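Local coordinates for protein glycinin A3B4 subunit (Glycine max, PDB 2D5F) that probably serves as a nitrogen and carbon reserve of the soybean seed, an 11S globulin built from two cupin domains and assembled into hexamers, at residues Pro66-Val71 with Leu367-Val372; Gly120-Ile125 with Glu333-Pro338; Leu354-Leu359 with Thr446-Val451. All blocks are in the same frame, centred on the assembly; numbering follows the deposited sequence.

Interaction 1. Residues Pro66-Val71 with Leu367-Val372; sequences PQMIIV and LSAQYV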
loop_
_atom_site.group_PDB
_atom_site.type_symbol
_atom_site.label_atom_id
_atom_site.label_comp_id
_atom_site.label_asym_id
_atom_site.label_seq_id
_atom_site.Cartn_x
_atom_site.Cartn_y
_atom_site.Cartn_z
ATOM N N PRO B 66 -1.389 11.239 19.066
ATOM C CA PRO B 66 -0.059 10.760 19.434
ATOM C C PRO B 66 0.783 11.831 20.111
ATOM O O PRO B 66 0.490 13.023 20.017
ATOM C CB PRO B 66 0.526 10.289 18.103
ATOM C CG PRO B 66 -0.153 11.125 17.097
ATOM C CD PRO B 66 -1.569 11.266 17.603
ATOM N N GLN B 67 1.800 11.382 20.840
ATOM C CA GLN B 67 2.728 12.283 21.510
ATOM C C GLN B 67 4.118 11.839 21.089
ATOM O O GLN B 67 4.380 10.641 20.954
ATOM C CB GLN B 67 2.647 12.160 23.037
ATOM C CG GLN B 67 1.351 12.603 23.681
ATOM C CD GLN B 67 1.378 12.423 25.194
ATOM O OE1 GLN B 67 2.226 12.994 25.882
ATOM N NE2 GLN B 67 0.453 11.624 25.713
ATOM N N MET B 68 4.994 12.803 20.851
ATOM C CA MET B 68 6.376 12.492 20.521
ATOM C C MET B 68 7.151 13.164 21.643
ATOM O O MET B 68 7.074 14.374 21.816
ATOM C CB MET B 68 6.782 13.069 19.177
ATOM C CG MET B 68 8.244 12.813 18.866
ATOM S SD MET B 68 8.656 13.199 17.175
ATOM C CE MET B 68 8.512 11.582 16.458
ATOM N N ILE B 69 7.877 12.366 22.414
ATOM C CA ILE B 69 8.618 12.877 23.556
ATOM C C ILE B 69 10.128 12.735 23.413
ATOM O O ILE B 69 10.625 11.719 22.927
ATOM C CB ILE B 69 8.203 12.122 24.827
ATOM C CG1 ILE B 69 6.678 12.070 24.921
ATOM C CG2 ILE B 69 8.787 12.798 26.062
ATOM C CD1 ILE B 69 6.169 11.099 25.965
ATOM N N ILE B 70 10.856 13.767 23.820
ATOM C CA ILE B 70 12.304 13.694 23.795
ATOM C C ILE B 70 12.756 13.805 25.246
ATOM O O ILE B 70 12.344 14.712 25.967
ATOM C CB ILE B 70 12.962 14.816 22.950
ATOM C CG1 ILE B 70 14.482 14.598 22.945
ATOM C CG2 ILE B 70 12.604 16.191 23.493
ATOM C CD1 ILE B 70 15.245 15.480 21.992
ATOM N N VAL B 71 13.561 12.844 25.678
ATOM C CA VAL B 71 14.076 12.828 27.037
ATOM C C VAL B 71 15.332 13.671 27.020
ATOM O O VAL B 71 16.307 13.305 26.370
ATOM C CB VAL B 71 14.450 11.402 27.484
ATOM C CG1 VAL B 71 14.945 11.422 28.917
ATOM C CG2 VAL B 71 13.257 10.482 27.348
ATOM N N LEU B 367 4.106 12.165 12.469
ATOM C CA LEU B 367 5.114 12.949 13.169
ATOM C C LEU B 367 6.536 12.509 12.870
ATOM O O LEU B 367 6.795 11.343 12.613
ATOM C CB LEU B 367 4.895 12.870 14.678
ATOM C CG LEU B 367 3.732 13.647 15.285
ATOM C CD1 LEU B 367 3.518 13.179 16.708
ATOM C CD2 LEU B 367 4.031 15.145 15.245
ATOM N N SER B 368 7.453 13.466 12.906
ATOM C CA SER B 368 8.869 13.195 12.705
ATOM C C SER B 368 9.631 14.271 13.460
ATOM O O SER B 368 9.033 15.170 14.051
ATOM C CB SER B 368 9.237 13.207 11.217
ATOM O OG SER B 368 8.886 14.424 10.606
ATOM N N ALA B 369 10.952 14.184 13.454
ATOM C CA ALA B 369 11.744 15.173 14.163
ATOM C C ALA B 369 13.181 15.213 13.695
ATOM O O ALA B 369 13.634 14.344 12.954
ATOM C CB ALA B 369 11.708 14.886 15.665
ATOM N N GLN B 370 13.883 16.252 14.128
ATOM C CA GLN B 370 15.293 16.402 13.825
ATOM C C GLN B 370 15.968 16.902 15.092
ATOM O O GLN B 370 15.335 17.539 15.936
ATOM C CB GLN B 370 15.521 17.401 12.686
ATOM C CG GLN B 370 15.129 16.863 11.316
ATOM C CD GLN B 370 15.511 17.797 10.189
ATOM O OE1 GLN B 370 15.187 18.977 10.220
ATOM N NE2 GLN B 370 16.202 17.267 9.180
ATOM N N TYR B 371 17.239 16.559 15.249
ATOM C CA TYR B 371 17.998 17.043 16.387
ATOM C C TYR B 371 19.146 17.786 15.739
ATOM O O TYR B 371 19.863 17.232 14.901
ATOM C CB TYR B 371 18.526 15.912 17.259
ATOM C CG TYR B 371 19.036 16.433 18.579
ATOM C CD1 TYR B 371 20.407 16.548 18.835
ATOM C CD2 TYR B 371 18.148 16.872 19.552
ATOM C CE1 TYR B 371 20.872 17.098 20.037
ATOM C CE2 TYR B 371 18.600 17.420 20.748
ATOM C CZ TYR B 371 19.955 17.532 20.984
ATOM O OH TYR B 371 20.378 18.101 22.165
ATOM N N VAL B 372 19.289 19.052 16.098
ATOM C CA VAL B 372 20.323 19.883 15.515
ATOM C C VAL B 372 21.316 20.390 16.553
ATOM O O VAL B 372 20.928 20.845 17.633
ATOM C CB VAL B 372 19.689 21.100 14.800
ATOM C CG1 VAL B 372 20.770 21.981 14.200
ATOM C CG2 VAL B 372 18.724 20.615 13.703
#
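Met68 and Leu367 join the two cupin beta-barrels of the 11S globulin chain, and with Ile70 they illustrate how sheets of separate domains can pack through side chains without sharing backbone bonds. Strand 67-71 belongs to the sheet of the first cupin domain and strand 368-372 to that of the second; they run nearly parallel, at 19°, with axes 9.2 Å apart. Met68 buries most surface here. Its CG stands anti to the backbone N (chi1 177°), and the chain bends at its last torsion, placing CE beside the backbone of Ser368, 4.1 Å from Ser368 CA. The sulfur SD lies 3.8 Å from Ala369 CB and 3.7 Å from the carbonyl oxygen of Ser368, whose own hydroxyl is hydrogen-bonded to His447 O. Leu367 answers with one branch: CD1 comes within 4.1 Å of Met68 CB and also touches the ring of Pro66 at CG. Outside the pair, Phe444 and Val122 pack on Met68, so strands of both domains contact it. Farther along the strands, Ile70 crosses the side chain of Tyr371 at about a right angle, and its terminal CD1 rests 4.0 Å from Tyr371 CD2 and 4.1 Å from Tyr371 CE2.

Interaction 2. Residues Gly120-Ile125 with Glu333-Pro338; sequences GDVLVI and ENIARP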
loop_
_atom_site.group_PDB
_atom_site.type_symbol
_atom_site.label_atom_id
_atom_site.label_comp_id
_atom_site.label_asym_id
_atom_site.label_seq_id
_atom_site.Cartn_x
_atom_site.Cartn_y
_atom_site.Cartn_z
ATOM N N GLY B 120 18.340 11.893 25.260
ATOM C CA GLY B 120 18.666 11.881 23.845
ATOM C C GLY B 120 17.714 10.984 23.075
ATOM O O GLY B 120 17.695 10.990 21.842
ATOM N N ASP B 121 16.924 10.204 23.807
ATOM C CA ASP B 121 15.954 9.296 23.200
ATOM C C ASP B 121 14.616 9.974 22.949
ATOM O O ASP B 121 14.209 10.873 23.680
ATOM C CB ASP B 121 15.685 8.084 24.100
ATOM C CG ASP B 121 16.797 7.055 24.067
ATOM O OD1 ASP B 121 16.707 6.092 24.854
ATOM O OD2 ASP B 121 17.747 7.195 23.266
ATOM N N VAL B 122 13.941 9.522 21.902
ATOM C CA VAL B 122 12.623 10.021 21.557
ATOM C C VAL B 122 11.687 8.857 21.828
ATOM O O VAL B 122 12.017 7.707 21.521
ATOM C CB VAL B 122 12.527 10.407 20.072
ATOM C CG1 VAL B 122 11.059 10.593 19.668
ATOM C CG2 VAL B 122 13.300 11.690 19.824
ATOM N N LEU B 123 10.539 9.151 22.425
ATOM C CA LEU B 123 9.542 8.128 22.725
ATOM C C LEU B 123 8.279 8.539 21.982
ATOM O O LEU B 123 8.023 9.731 21.798
ATOM C CB LEU B 123 9.246 8.078 24.233
ATOM C CG LEU B 123 10.413 8.106 25.232
ATOM C CD1 LEU B 123 9.860 8.161 26.654
ATOM C CD2 LEU B 123 11.288 6.880 25.050
ATOM N N VAL B 124 7.489 7.562 21.560
ATOM C CA VAL B 124 6.250 7.853 20.849
ATOM C C VAL B 124 5.090 7.172 21.556
ATOM O O VAL B 124 5.144 5.969 21.808
ATOM C CB VAL B 124 6.314 7.337 19.389
ATOM C CG1 VAL B 124 5.023 7.661 18.662
ATOM C CG2 VAL B 124 7.507 7.953 18.671
ATOM N N ILE B 125 4.051 7.933 21.886
ATOM C CA ILE B 125 2.873 7.367 22.547
ATOM C C ILE B 125 1.727 7.274 21.537
ATOM O O ILE B 125 1.290 8.289 21.003
ATOM C CB ILE B 125 2.366 8.247 23.706
ATOM C CG1 ILE B 125 3.522 8.668 24.627
ATOM C CG2 ILE B 125 1.294 7.487 24.484
ATOM C CD1 ILE B 125 4.283 7.516 25.243
ATOM N N GLU B 333 13.563 5.608 20.033
ATOM C CA GLU B 333 14.782 5.637 19.248
ATOM C C GLU B 333 15.658 6.783 19.743
ATOM O O GLU B 333 15.146 7.848 20.094
ATOM C CB GLU B 333 14.427 5.886 17.777
ATOM C CG GLU B 333 15.550 5.624 16.792
ATOM C CD GLU B 333 15.829 4.141 16.632
ATOM O OE1 GLU B 333 14.857 3.382 16.434
ATOM O OE2 GLU B 333 17.008 3.733 16.702
ATOM N N ASN B 334 16.970 6.577 19.779
ATOM C CA ASN B 334 17.845 7.660 20.191
ATOM C C ASN B 334 17.915 8.614 19.010
ATOM O O ASN B 334 17.963 8.174 17.863
ATOM C CB ASN B 334 19.260 7.178 20.490
ATOM C CG ASN B 334 20.182 8.326 20.857
ATOM O OD1 ASN B 334 20.192 8.787 22.004
ATOM N ND2 ASN B 334 20.935 8.821 19.877
ATOM N N ILE B 335 17.907 9.915 19.275
ATOM C CA ILE B 335 17.993 10.881 18.182
ATOM C C ILE B 335 19.175 11.835 18.333
ATOM O O ILE B 335 19.684 12.352 17.342
ATOM C CB ILE B 335 16.704 11.742 18.071
ATOM C CG1 ILE B 335 16.726 12.556 16.770
ATOM C CG2 ILE B 335 16.606 12.698 19.261
ATOM C CD1 ILE B 335 15.488 13.424 16.554
ATOM N N ALA B 336 19.616 12.051 19.570
ATOM C CA ALA B 336 20.687 12.999 19.849
ATOM C C ALA B 336 22.144 12.547 19.809
ATOM O O ALA B 336 23.027 13.395 19.708
ATOM C CB ALA B 336 20.409 13.694 21.179
ATOM N N ARG B 337 22.413 11.244 19.892
ATOM C CA ARG B 337 23.799 10.769 19.858
ATOM C C ARG B 337 24.538 11.275 18.626
ATOM O O ARG B 337 24.054 11.147 17.504
ATOM C CB ARG B 337 23.874 9.238 19.871
ATOM C CG ARG B 337 23.840 8.606 21.250
ATOM C CD ARG B 337 24.372 7.177 21.188
ATOM N NE ARG B 337 23.570 6.332 20.308
ATOM C CZ ARG B 337 22.567 5.559 20.717
ATOM N NH1 ARG B 337 22.240 5.513 22.005
ATOM N NH2 ARG B 337 21.881 4.841 19.836
ATOM N N PRO B 338 25.740 11.834 18.822
ATOM C CA PRO B 338 26.575 12.374 17.745
ATOM C C PRO B 338 26.706 11.456 16.532
ATOM O O PRO B 338 26.594 11.905 15.399
ATOM C CB PRO B 338 27.923 12.593 18.434
ATOM C CG PRO B 338 27.528 12.921 19.836
ATOM C CD PRO B 338 26.452 11.893 20.112
HETATM O O HOH W 1 20.034 5.716 23.718
#
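Gly120 and Val122 share all four backbone hydrogen bonds with the segment 333-338, which adds a last, short antiparallel strand to the sheet of the first cupin domain. Val122 and Glu333 form a hydrogen-bonded pair, Val122 N to Glu333 O at 2.7 Å and Glu333 N to Val122 O at 3.0 Å. Beyond the adjoining pair, Asp121 with Asn334, the strand ends: Gly120 O takes a nearly straight bond from Ile335 N at 2.8 Å and a longer one from Ala336 N at 3.2 Å, the latter on a lone pair. Apolar contact is concentrated where Val122 CG2 meets Ile335 CG2 at 3.5 Å. Gly120, with phi 100°, has a backbone shape that suits glycine, and Ala336 CB packs on its CA. On the polar side, Asp121 OD2 lies 3.1 Å from Asn334 CA and accepts from a water that is weakly bonded to Arg337 NH1; Asp121 OD1 takes the backbone N of Asn118. Glu333 turns its carboxylate to Lys330 and Arg340 in salt bridges. Chemically, two N-H donors converge on Gly120 O where segment 333-338 leaves the strand, so this carbonyl of a buried residue is satisfied there.

Interaction 3. Residues Leu354-Leu359 with Thr446-Val451; sequences LNSLTL and THHNAV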
loop_
_atom_site.group_PDB
_atom_site.type_symbol
_atom_site.label_atom_id
_atom_site.label_comp_id
_atom_site.label_asym_id
_atom_site.label_seq_id
_atom_site.Cartn_x
_atom_site.Cartn_y
_atom_site.Cartn_z
ATOM N N LEU B 354 14.731 11.788 12.342
ATOM C CA LEU B 354 14.005 10.627 12.844
ATOM C C LEU B 354 12.618 10.703 12.220
ATOM O O LEU B 354 11.848 11.608 12.518
ATOM C CB LEU B 354 13.893 10.669 14.373
ATOM C CG LEU B 354 12.939 9.668 15.048
ATOM C CD1 LEU B 354 13.234 8.256 14.571
ATOM C CD2 LEU B 354 13.096 9.751 16.566
ATOM N N ASN B 355 12.319 9.767 11.330
ATOM C CA ASN B 355 11.032 9.748 10.657
ATOM C C ASN B 355 10.530 8.312 10.532
ATOM O O ASN B 355 11.062 7.402 11.172
ATOM C CB ASN B 355 11.151 10.391 9.270
ATOM C CG ASN B 355 12.275 9.788 8.447
ATOM O OD1 ASN B 355 12.526 8.582 8.509
ATOM N ND2 ASN B 355 12.953 10.620 7.666
ATOM N N SER B 356 9.517 8.112 9.695
ATOM C CA SER B 356 8.927 6.796 9.513
ATOM C C SER B 356 9.865 5.765 8.884
ATOM O O SER B 356 9.591 4.568 8.945
ATOM C CB SER B 356 7.629 6.907 8.700
ATOM O OG SER B 356 7.849 7.546 7.462
ATOM N N LEU B 357 10.968 6.218 8.293
ATOM C CA LEU B 357 11.919 5.285 7.694
ATOM C C LEU B 357 12.814 4.686 8.776
ATOM O O LEU B 357 13.525 3.708 8.538
ATOM C CB LEU B 357 12.779 5.974 6.630
ATOM C CG LEU B 357 12.074 6.629 5.439
ATOM C CD1 LEU B 357 13.140 7.074 4.456
ATOM C CD2 LEU B 357 11.117 5.659 4.761
ATOM N N THR B 358 12.787 5.282 9.963
ATOM C CA THR B 358 13.569 4.769 11.083
ATOM C C THR B 358 12.645 4.136 12.112
ATOM O O THR B 358 12.917 3.054 12.629
ATOM C CB THR B 358 14.358 5.873 11.776
ATOM O OG1 THR B 358 15.427 6.305 10.923
ATOM C CG2 THR B 358 14.917 5.357 13.103
ATOM N N LEU B 359 11.550 4.824 12.406
ATOM C CA LEU B 359 10.567 4.343 13.363
ATOM C C LEU B 359 9.257 4.243 12.576
ATOM O O LEU B 359 8.495 5.206 12.492
ATOM C CB LEU B 359 10.453 5.350 14.514
ATOM C CG LEU B 359 9.947 4.859 15.864
ATOM C CD1 LEU B 359 10.750 3.637 16.313
ATOM C CD2 LEU B 359 10.073 5.995 16.878
ATOM N N THR B 446 5.119 18.048 11.993
ATOM C CA THR B 446 3.838 17.359 11.860
ATOM C C THR B 446 3.577 16.571 10.571
ATOM O O THR B 446 2.543 16.729 9.915
ATOM C CB THR B 446 2.665 18.338 12.119
ATOM O OG1 THR B 446 2.813 19.501 11.298
ATOM C CG2 THR B 446 2.656 18.764 13.584
ATOM N N HIS B 447 4.532 15.717 10.230
ATOM C CA HIS B 447 4.430 14.839 9.078
ATOM C C HIS B 447 5.369 13.675 9.379
ATOM O O HIS B 447 6.446 13.881 9.944
ATOM C CB HIS B 447 4.835 15.566 7.795
ATOM C CG HIS B 447 4.507 14.805 6.546
ATOM N ND1 HIS B 447 5.237 13.715 6.122
ATOM C CD2 HIS B 447 3.508 14.962 5.644
ATOM C CE1 HIS B 447 4.702 13.232 5.013
ATOM N NE2 HIS B 447 3.651 13.971 4.703
ATOM N N HIS B 448 4.955 12.458 9.014
ATOM C CA HIS B 448 5.734 11.241 9.273
ATOM C C HIS B 448 7.065 11.194 8.531
ATOM O O HIS B 448 7.973 10.461 8.915
ATOM C CB HIS B 448 4.902 9.994 8.926
ATOM C CG HIS B 448 4.787 9.718 7.454
ATOM N ND1 HIS B 448 5.727 8.987 6.755
ATOM C CD2 HIS B 448 3.839 10.071 6.550
ATOM C CE1 HIS B 448 5.363 8.901 5.487
ATOM N NE2 HIS B 448 4.222 9.551 5.337
ATOM N N ASN B 449 7.167 11.975 7.465
ATOM C CA ASN B 449 8.382 12.036 6.657
ATOM C C ASN B 449 8.531 13.471 6.138
ATOM O O ASN B 449 8.489 13.724 4.937
ATOM C CB ASN B 449 8.279 11.044 5.488
ATOM C CG ASN B 449 9.590 10.881 4.738
ATOM O OD1 ASN B 449 10.651 11.287 5.217
ATOM N ND2 ASN B 449 9.526 10.270 3.561
ATOM N N ALA B 450 8.690 14.406 7.070
ATOM C CA ALA B 450 8.829 15.815 6.739
ATOM C C ALA B 450 10.083 16.042 5.903
ATOM O O ALA B 450 11.144 15.496 6.195
ATOM C CB ALA B 450 8.885 16.638 8.018
ATOM N N VAL B 451 9.961 16.838 4.849
ATOM C CA VAL B 451 11.104 17.106 3.993
ATOM C C VAL B 451 11.377 18.594 3.950
ATOM O O VAL B 451 10.457 19.401 3.887
ATOM C CB VAL B 451 10.874 16.589 2.546
ATOM C CG1 VAL B 451 10.586 15.102 2.568
ATOM C CG2 VAL B 451 9.726 17.319 1.900
HETATM O O HOH W 2 11.757 13.505 7.923
#
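Ser356 and His448 bring together two loops of the second cupin domain, one following strand 349-354 and the other following strand 438-445. The contact is a worked case of how irregular segments can be matched by a few directional bonds. From the backbone outward, Ser356 meets His448 at every step. Its N donates to His448 O at 2.9 Å, nearly along the C=O axis. Its CB lies 3.4 Å from His448 ND1 and a little farther from the same carbonyl oxygen. At the tip, OG sits between the backbone N and the carbonyl carbon (chi1 56°), which turns it to the imidazole: it reaches His448 ND1 at 2.7 Å, in the ring plane at the edge, in a hydrogen bond where either partner could be the donor. This in-plane bond restrains the turn of the imidazole, while the serine's backbone N binds the histidine's carbonyl.

Asn355, just before it, sets CB 3.2 Å from His448 O and runs side by side with Asn449, the two amide planes turned 74° apart. Its OD1 accepts from Leu357 N at 2.8 Å, closing an Asx turn, and its ND2 donates to a water that in turn donates to Ala450 O. A neighbouring subunit closes over this region, with its Asn325 packing on Leu357 and Asn449, so the loops also take part in the subunit interface. Within the loop that carries His448, Asn449 N donates to His447 ND1 at 2.9 Å, the nitrogen approaching the ring at its edge, 13° out of the plane.

Interactions 1 and 2 link the two cupin domains, whereas interaction 3 ties together loops of the second. Interactions 1 and 2, with centres 7 Å apart, meet in the sheet of the first domain, where strands 67-73 and 121-125 are neighbours and Ile69 O lies 2.6 Å from Leu123 N. Interaction 3, its centre 10 Å from that of interaction 1, is joined to it within the second domain, where Ala369 O is 2.8 Å from Leu354 N. Interactions 2 and 3 touch through apolar side chains, Val122 CB and Leu354 CD2 at 3.6 Å. Gln67, in segment 66-71 but facing away from the contact, accepts through OE1 from Arg50 NH1, of a residue in the carbonate pocket.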